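Inositol monophosphatase family protein (Staphylococcus aureus, PDB 5I3S) probably hydrolyses the phosphate ester of inositol monophosphate or a related sugar phosphate. Local coordinates at residues His125-Leu139 against Gly211-Ala223. Sequence-based numbering, arbitrary orientation.
Sequences HAKVGEGAYRGSQPL and GGLVILYEVNGQA
The carboxylate of E218, in the last turn of helix 206-218, takes two backbone N-H groups from the hairpin loop that joins strands 122-127 and 132-134. G129 N reaches OE2 of E218 at 2.8 Å from above the carboxylate plane, with an N-H...O angle of 160°; G131 N bonds to OE1 of E218, also at 2.8 Å, on the anti side and tilted out of that plane. One bond to each oxygen fixes the rotation of the group, and the bend of the E218 chain at chi2 (-61°) turns the carboxylate toward the backbone N-H groups of the loop that holds the type II turn K127-E130. The apolar contacts continue along the helix. A126 CB sits 3.7 Å from I215 CG1 and also meets V214 CG1, while I215 CD1 extends alongside the backbone of H125. A132 CB rests 3.8 Å from E218 CB and touches I215 CG2. Beyond the helical turns, V219 CG1 lies 3.7 Å from L139 CB, and A192 of helix 184-193 also touches I215 and V219. The axes of strand 125-127 and helix segment 211-218 come within 7.2 Å, their N-to-C directions 72° apart. This is helix-on-sheet packing in the layered α/β sugar phosphatase fold, in which a carboxylate from the helix accepts N-H groups of a β-hairpin loop.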
ATOM      1  N   HIS A 125      -6.000  -7.142  17.564  1.00 19.53           N
ATOM      2  CA  HIS A 125      -7.044  -7.254  18.559  1.00 20.81           C
ATOM      3  C   HIS A 125      -6.714  -6.503  19.863  1.00 21.04           C
ATOM      4  O   HIS A 125      -5.546  -6.199  20.172  1.00 19.73           O
ATOM      5  CB  HIS A 125      -7.414  -8.741  18.813  1.00 21.43           C
ATOM      6  CG  HIS A 125      -6.293  -9.549  19.370  1.00 23.78           C
ATOM      7  ND1 HIS A 125      -6.306 -10.064  20.650  1.00 24.82           N
ATOM      8  CD2 HIS A 125      -5.109  -9.921  18.824  1.00 24.48           C
ATOM      9  CE1 HIS A 125      -5.166 -10.708  20.868  1.00 25.24           C
ATOM     10  NE2 HIS A 125      -4.432 -10.643  19.773  1.00 24.49           N
ATOM     11  N   ALA A 126      -7.784  -6.191  20.594  1.00 21.54           N
ATOM     12  CA  ALA A 126      -7.751  -5.263  21.738  1.00 23.06           C
ATOM     13  C   ALA A 126      -9.068  -5.379  22.481  1.00 25.19           C
ATOM     14  O   ALA A 126     -10.134  -5.430  21.856  1.00 26.62           O
ATOM     15  CB  ALA A 126      -7.565  -3.845  21.254  1.00 22.61           C
ATOM     16  N   LYS A 127      -9.011  -5.509  23.789  1.00 27.41           N
ATOM     17  CA  LYS A 127     -10.219  -5.391  24.602  1.00 30.88           C
ATOM     18  C   LYS A 127     -10.070  -4.040  25.197  1.00 27.95           C
ATOM     19  O   LYS A 127      -8.965  -3.704  25.596  1.00 26.51           O
ATOM     20  CB  LYS A 127     -10.296  -6.498  25.662  1.00 34.41           C
ATOM     21  CG  LYS A 127     -11.391  -6.302  26.705  1.00 37.63           C
ATOM     22  CD  LYS A 127     -11.590  -7.531  27.588  1.00 42.98           C
ATOM     23  CE  LYS A 127     -12.274  -7.222  28.936  1.00 45.89           C
ATOM     24  NZ  LYS A 127     -13.187  -6.037  28.981  1.00 47.64           N
ATOM     25  N   VAL A 128     -11.131  -3.231  25.207  1.00 28.24           N
ATOM     26  CA  VAL A 128     -11.029  -1.863  25.786  1.00 32.17           C
ATOM     27  C   VAL A 128     -10.393  -1.953  27.195  1.00 31.90           C
ATOM     28  O   VAL A 128     -10.793  -2.793  27.998  1.00 33.66           O
ATOM     29  CB  VAL A 128     -12.384  -1.079  25.794  1.00 31.43           C
ATOM     30  CG1 VAL A 128     -13.339  -1.686  26.794  1.00 37.95           C
ATOM     31  CG2 VAL A 128     -12.174   0.388  26.158  1.00 31.19           C
ATOM     32  N   GLY A 129      -9.390  -1.120  27.474  1.00 33.66           N
ATOM     33  CA  GLY A 129      -8.679  -1.139  28.777  1.00 34.47           C
ATOM     34  C   GLY A 129      -7.473  -2.077  28.939  1.00 34.14           C
ATOM     35  O   GLY A 129      -6.670  -1.889  29.846  1.00 29.13           O
ATOM     36  N   GLU A 130      -7.327  -3.070  28.052  1.00 35.18           N
ATOM     37  CA  GLU A 130      -6.313  -4.136  28.216  1.00 33.56           C
ATOM     38  C   GLU A 130      -5.171  -4.182  27.200  1.00 32.45           C
ATOM     39  O   GLU A 130      -4.434  -5.180  27.163  1.00 30.77           O
ATOM     40  CB  GLU A 130      -6.977  -5.500  28.242  1.00 33.62           C
ATOM     41  CG  GLU A 130      -8.207  -5.560  29.118  1.00 36.09           C
ATOM     42  CD  GLU A 130      -8.265  -6.793  29.976  1.00 39.68           C
ATOM     43  OE1 GLU A 130      -7.608  -7.813  29.643  1.00 43.87           O
ATOM     44  OE2 GLU A 130      -8.990  -6.738  30.986  1.00 43.46           O
ATOM     45  N   GLY A 131      -5.000  -3.122  26.406  1.00 31.70           N
ATOM     46  CA  GLY A 131      -3.927  -3.071  25.392  1.00 30.53           C
ATOM     47  C   GLY A 131      -4.312  -3.730  24.076  1.00 29.05           C
ATOM     48  O   GLY A 131      -5.296  -4.467  23.980  1.00 25.64           O
ATOM     49  N   ALA A 132      -3.479  -3.473  23.085  1.00 28.78           N
ATOM     50  CA  ALA A 132      -3.687  -3.884  21.726  1.00 29.83           C
ATOM     51  C   ALA A 132      -2.564  -4.804  21.315  1.00 27.65           C
ATOM     52  O   ALA A 132      -1.407  -4.617  21.703  1.00 25.64           O
ATOM     53  CB  ALA A 132      -3.709  -2.660  20.799  1.00 30.85           C
ATOM     54  N   TYR A 133      -2.922  -5.760  20.450  1.00 28.49           N
ATOM     55  CA  TYR A 133      -2.072  -6.865  20.088  1.00 26.39           C
ATOM     56  C   TYR A 133      -2.039  -7.096  18.592  1.00 28.08           C
ATOM     57  O   TYR A 133      -3.081  -6.948  17.934  1.00 26.04           O
ATOM     58  CB  TYR A 133      -2.579  -8.136  20.814  1.00 26.86           C
ATOM     59  CG  TYR A 133      -2.280  -8.084  22.283  1.00 28.34           C
ATOM     60  CD1 TYR A 133      -1.049  -8.567  22.785  1.00 30.66           C
ATOM     61  CD2 TYR A 133      -3.179  -7.500  23.183  1.00 28.20           C
ATOM     62  CE1 TYR A 133      -0.744  -8.503  24.139  1.00 30.03           C
ATOM     63  CE2 TYR A 133      -2.890  -7.435  24.532  1.00 29.09           C
ATOM     64  CZ  TYR A 133      -1.672  -7.943  25.006  1.00 31.83           C
ATOM     65  OH  TYR A 133      -1.365  -7.867  26.334  1.00 30.81           O
ATOM     66  N   ARG A 134      -0.840  -7.467  18.088  1.00 26.51           N
ATOM     67  CA  ARG A 134      -0.635  -8.144  16.805  1.00 27.24           C
ATOM     68  C   ARG A 134      -0.260  -9.612  17.118  1.00 28.16           C
ATOM     69  O   ARG A 134       0.845  -9.880  17.595  1.00 30.29           O
ATOM     70  CB  ARG A 134       0.505  -7.461  16.013  1.00 29.56           C
ATOM     71  CG  ARG A 134       1.046  -8.254  14.823  1.00 28.61           C
ATOM     72  CD  ARG A 134       2.314  -7.655  14.265  1.00 30.99           C
ATOM     73  NE  ARG A 134       2.470  -7.937  12.821  1.00 34.09           N
ATOM     74  CZ  ARG A 134       2.882  -9.089  12.273  1.00 34.28           C
ATOM     75  NH1 ARG A 134       3.192 -10.158  13.009  1.00 34.39           N
ATOM     76  NH2 ARG A 134       3.005  -9.165  10.949  1.00 34.24           N
ATOM     77  N   GLY A 135      -1.162 -10.551  16.871  1.00 28.46           N
ATOM     78  CA  GLY A 135      -1.014 -11.900  17.429  1.00 30.11           C
ATOM     79  C   GLY A 135      -0.914 -11.957  18.966  1.00 29.75           C
ATOM     80  O   GLY A 135      -1.840 -11.541  19.680  1.00 29.01           O
ATOM     81  N   SER A 136       0.200 -12.481  19.470  1.00 27.98           N
ATOM     82  CA  SER A 136       0.500 -12.471  20.927  1.00 29.47           C
ATOM     83  C   SER A 136       1.448 -11.345  21.352  1.00 30.45           C
ATOM     84  O   SER A 136       1.792 -11.275  22.529  1.00 35.02           O
ATOM     85  CB  SER A 136       1.076 -13.829  21.360  1.00 28.89           C
ATOM     86  OG  SER A 136       2.360 -14.041  20.784  1.00 26.16           O
ATOM     87  N   GLN A 137       1.894 -10.500  20.409  1.00 30.82           N
ATOM     88  CA  GLN A 137       2.804  -9.370  20.703  1.00 34.42           C
ATOM     89  C   GLN A 137       2.028  -8.065  20.954  1.00 32.82           C
ATOM     90  O   GLN A 137       1.196  -7.664  20.129  1.00 26.21           O
ATOM     91  CB  GLN A 137       3.820  -9.074  19.562  1.00 35.49           C
ATOM     92  CG  GLN A 137       4.701 -10.236  19.156  1.00 40.66           C
ATOM     93  CD  GLN A 137       5.541 -10.815  20.309  1.00 46.60           C
ATOM     94  OE1 GLN A 137       6.080 -10.083  21.155  1.00 44.02           O
ATOM     95  NE2 GLN A 137       5.652 -12.139  20.338  1.00 48.22           N
ATOM     96  N   PRO A 138       2.342  -7.384  22.068  1.00 32.82           N
ATOM     97  CA  PRO A 138       1.629  -6.163  22.388  1.00 32.12           C
ATOM     98  C   PRO A 138       2.142  -5.043  21.485  1.00 30.29           C
ATOM     99  O   PRO A 138       3.296  -5.052  21.136  1.00 30.57           O
ATOM    100  CB  PRO A 138       1.963  -5.939  23.885  1.00 33.32           C
ATOM    101  CG  PRO A 138       3.280  -6.618  24.108  1.00 34.35           C
ATOM    102  CD  PRO A 138       3.325  -7.761  23.114  1.00 34.47           C
ATOM    103  N   LEU A 139       1.272  -4.131  21.078  1.00 27.74           N
ATOM    104  CA  LEU A 139       1.677  -2.924  20.359  1.00 26.79           C
ATOM    105  C   LEU A 139       2.040  -1.853  21.367  1.00 25.65           C
ATOM    106  O   LEU A 139       1.413  -1.775  22.408  1.00 27.78           O
ATOM    107  CB  LEU A 139       0.522  -2.427  19.511  1.00 26.80           C
ATOM    108  CG  LEU A 139       0.047  -3.386  18.427  1.00 26.97           C
ATOM    109  CD1 LEU A 139      -1.037  -2.694  17.641  1.00 27.00           C
ATOM    110  CD2 LEU A 139       1.206  -3.758  17.506  1.00 26.24           C
ATOM    111  N   GLY A 211     -13.895  -2.044  14.481  1.00 20.84           N
ATOM    112  CA  GLY A 211     -12.814  -2.893  15.046  1.00 19.40           C
ATOM    113  C   GLY A 211     -11.531  -2.146  15.148  1.00 19.34           C
ATOM    114  O   GLY A 211     -10.917  -2.102  16.216  1.00 19.97           O
ATOM    115  N   GLY A 212     -11.121  -1.503  14.043  1.00 18.75           N
ATOM    116  CA  GLY A 212      -9.870  -0.793  14.041  1.00 19.02           C
ATOM    117  C   GLY A 212      -9.730   0.265  15.134  1.00 20.53           C
ATOM    118  O   GLY A 212      -8.622   0.492  15.668  1.00 19.90           O
ATOM    119  N   LEU A 213     -10.851   0.941  15.413  1.00 22.37           N
ATOM    120  CA  LEU A 213     -10.892   2.052  16.357  1.00 23.83           C
ATOM    121  C   LEU A 213     -10.519   1.645  17.792  1.00 23.48           C
ATOM    122  O   LEU A 213      -9.846   2.395  18.487  1.00 22.67           O
ATOM    123  CB  LEU A 213     -12.264   2.690  16.356  1.00 24.16           C
ATOM    124  CG  LEU A 213     -12.263   4.183  16.202  1.00 29.21           C
ATOM    125  CD1 LEU A 213     -11.513   4.703  14.965  1.00 26.81           C
ATOM    126  CD2 LEU A 213     -13.732   4.589  16.162  1.00 32.33           C
ATOM    127  N   VAL A 214     -10.923   0.448  18.197  1.00 22.36           N
ATOM    128  CA  VAL A 214     -10.649  -0.036  19.569  1.00 22.91           C
ATOM    129  C   VAL A 214      -9.155  -0.254  19.737  1.00 21.72           C
ATOM    130  O   VAL A 214      -8.562   0.126  20.770  1.00 23.45           O
ATOM    131  CB  VAL A 214     -11.455  -1.333  19.888  1.00 24.32           C
ATOM    132  CG1 VAL A 214     -11.182  -1.857  21.301  1.00 25.46           C
ATOM    133  CG2 VAL A 214     -12.955  -1.091  19.697  1.00 25.35           C
ATOM    134  N   ILE A 215      -8.538  -0.812  18.694  1.00 20.76           N
ATOM    135  CA  ILE A 215      -7.085  -1.069  18.645  1.00 20.90           C
ATOM    136  C   ILE A 215      -6.303   0.263  18.675  1.00 21.45           C
ATOM    137  O   ILE A 215      -5.376   0.476  19.477  1.00 21.48           O
ATOM    138  CB  ILE A 215      -6.741  -1.966  17.401  1.00 20.67           C
ATOM    139  CG1 ILE A 215      -7.377  -3.367  17.558  1.00 20.37           C
ATOM    140  CG2 ILE A 215      -5.244  -2.112  17.219  1.00 20.36           C
ATOM    141  CD1 ILE A 215      -7.672  -4.121  16.286  1.00 19.64           C
ATOM    142  N   LEU A 216      -6.709   1.180  17.820  1.00 20.88           N
ATOM    143  CA  LEU A 216      -6.133   2.514  17.783  1.00 20.93           C
ATOM    144  C   LEU A 216      -6.154   3.162  19.140  1.00 19.98           C
ATOM    145  O   LEU A 216      -5.169   3.696  19.580  1.00 20.99           O
ATOM    146  CB  LEU A 216      -6.965   3.398  16.801  1.00 21.49           C
ATOM    147  CG  LEU A 216      -6.424   4.659  16.135  1.00 21.88           C
ATOM    148  CD1 LEU A 216      -7.317   5.871  16.305  1.00 24.46           C
ATOM    149  CD2 LEU A 216      -4.976   4.971  16.468  1.00 24.17           C
ATOM    150  N   TYR A 217      -7.293   3.131  19.807  1.00 20.65           N
ATOM    151  CA  TYR A 217      -7.429   3.842  21.063  1.00 22.35           C
ATOM    152  C   TYR A 217      -6.535   3.199  22.194  1.00 24.72           C
ATOM    153  O   TYR A 217      -5.925   3.936  22.988  1.00 24.63           O
ATOM    154  CB  TYR A 217      -8.907   4.008  21.448  1.00 23.23           C
ATOM    155  CG  TYR A 217      -9.705   5.120  20.701  1.00 25.38           C
ATOM    156  CD1 TYR A 217      -9.114   6.326  20.222  1.00 22.45           C
ATOM    157  CD2 TYR A 217     -11.077   5.000  20.573  1.00 26.24           C
ATOM    158  N   GLU A 218      -6.371   1.871  22.198  1.00 24.15           N
ATOM    159  CA  GLU A 218      -5.426   1.229  23.127  1.00 24.32           C
ATOM    160  C   GLU A 218      -3.973   1.642  22.988  1.00 24.90           C
ATOM    161  O   GLU A 218      -3.280   1.652  23.999  1.00 27.31           O
ATOM    162  CB  GLU A 218      -5.532  -0.273  23.104  1.00 23.48           C
ATOM    163  CG  GLU A 218      -6.854  -0.745  23.640  1.00 26.52           C
ATOM    164  CD  GLU A 218      -7.093  -0.335  25.110  1.00 27.51           C
ATOM    165  OE1 GLU A 218      -6.256  -0.682  25.989  1.00 26.58           O
ATOM    166  OE2 GLU A 218      -8.137   0.300  25.378  1.00 29.08           O
ATOM    167  N   VAL A 219      -3.522   2.078  21.809  1.00 23.42           N
ATOM    168  CA  VAL A 219      -2.162   2.654  21.716  1.00 23.01           C
ATOM    169  C   VAL A 219      -2.129   4.188  21.796  1.00 23.13           C
ATOM    170  O   VAL A 219      -1.153   4.832  21.342  1.00 21.38           O
ATOM    171  CB  VAL A 219      -1.376   2.167  20.471  1.00 22.81           C
ATOM    172  CG1 VAL A 219      -1.167   0.652  20.529  1.00 23.73           C
ATOM    173  CG2 VAL A 219      -2.054   2.573  19.174  1.00 23.15           C
ATOM    174  N   ASN A 220      -3.191   4.776  22.340  1.00 24.38           N
ATOM    175  CA  ASN A 220      -3.266   6.247  22.538  1.00 30.01           C
ATOM    176  C   ASN A 220      -3.364   7.076  21.298  1.00 26.57           C
ATOM    177  O   ASN A 220      -2.996   8.257  21.357  1.00 25.24           O
ATOM    178  CB  ASN A 220      -2.085   6.794  23.398  1.00 35.88           C
ATOM    179  CG  ASN A 220      -2.474   7.003  24.815  1.00 43.64           C
ATOM    180  OD1 ASN A 220      -2.145   6.196  25.686  1.00 51.20           O
ATOM    181  ND2 ASN A 220      -3.214   8.086  25.063  1.00 53.32           N
ATOM    182  N   GLY A 221      -3.902   6.512  20.213  1.00 24.94           N
ATOM    183  CA  GLY A 221      -4.149   7.311  19.011  1.00 27.25           C
ATOM    184  C   GLY A 221      -5.422   8.119  19.160  1.00 29.32           C
ATOM    185  O   GLY A 221      -6.158   7.898  20.137  1.00 30.89           O
ATOM    186  N   GLN A 222      -5.684   9.070  18.240  1.00 28.04           N
ATOM    187  CA  GLN A 222      -7.000   9.672  18.184  1.00 25.91           C
ATOM    188  C   GLN A 222      -7.743   9.650  16.859  1.00 24.84           C
ATOM    189  O   GLN A 222      -7.167   9.621  15.774  1.00 22.10           O
ATOM    190  CB  GLN A 222      -7.058  11.052  18.779  1.00 30.65           C
ATOM    191  CG  GLN A 222      -5.898  11.961  18.506  1.00 34.30           C
ATOM    192  CD  GLN A 222      -6.130  13.341  19.132  1.00 41.90           C
ATOM    193  OE1 GLN A 222      -5.234  14.218  19.174  1.00 45.80           O
ATOM    194  NE2 GLN A 222      -7.351  13.546  19.622  1.00 43.28           N
ATOM    195  N   ALA A 223      -9.061   9.693  17.007  1.00 21.98           N
ATOM    196  CA  ALA A 223      -9.965   9.543  15.918  1.00 21.59           C
ATOM    197  C   ALA A 223     -11.041  10.572  16.051  1.00 18.72           C
ATOM    198  O   ALA A 223     -11.532  10.788  17.113  1.00 16.56           O
ATOM    199  CB  ALA A 223     -10.562   8.162  15.904  1.00 20.27           C
TER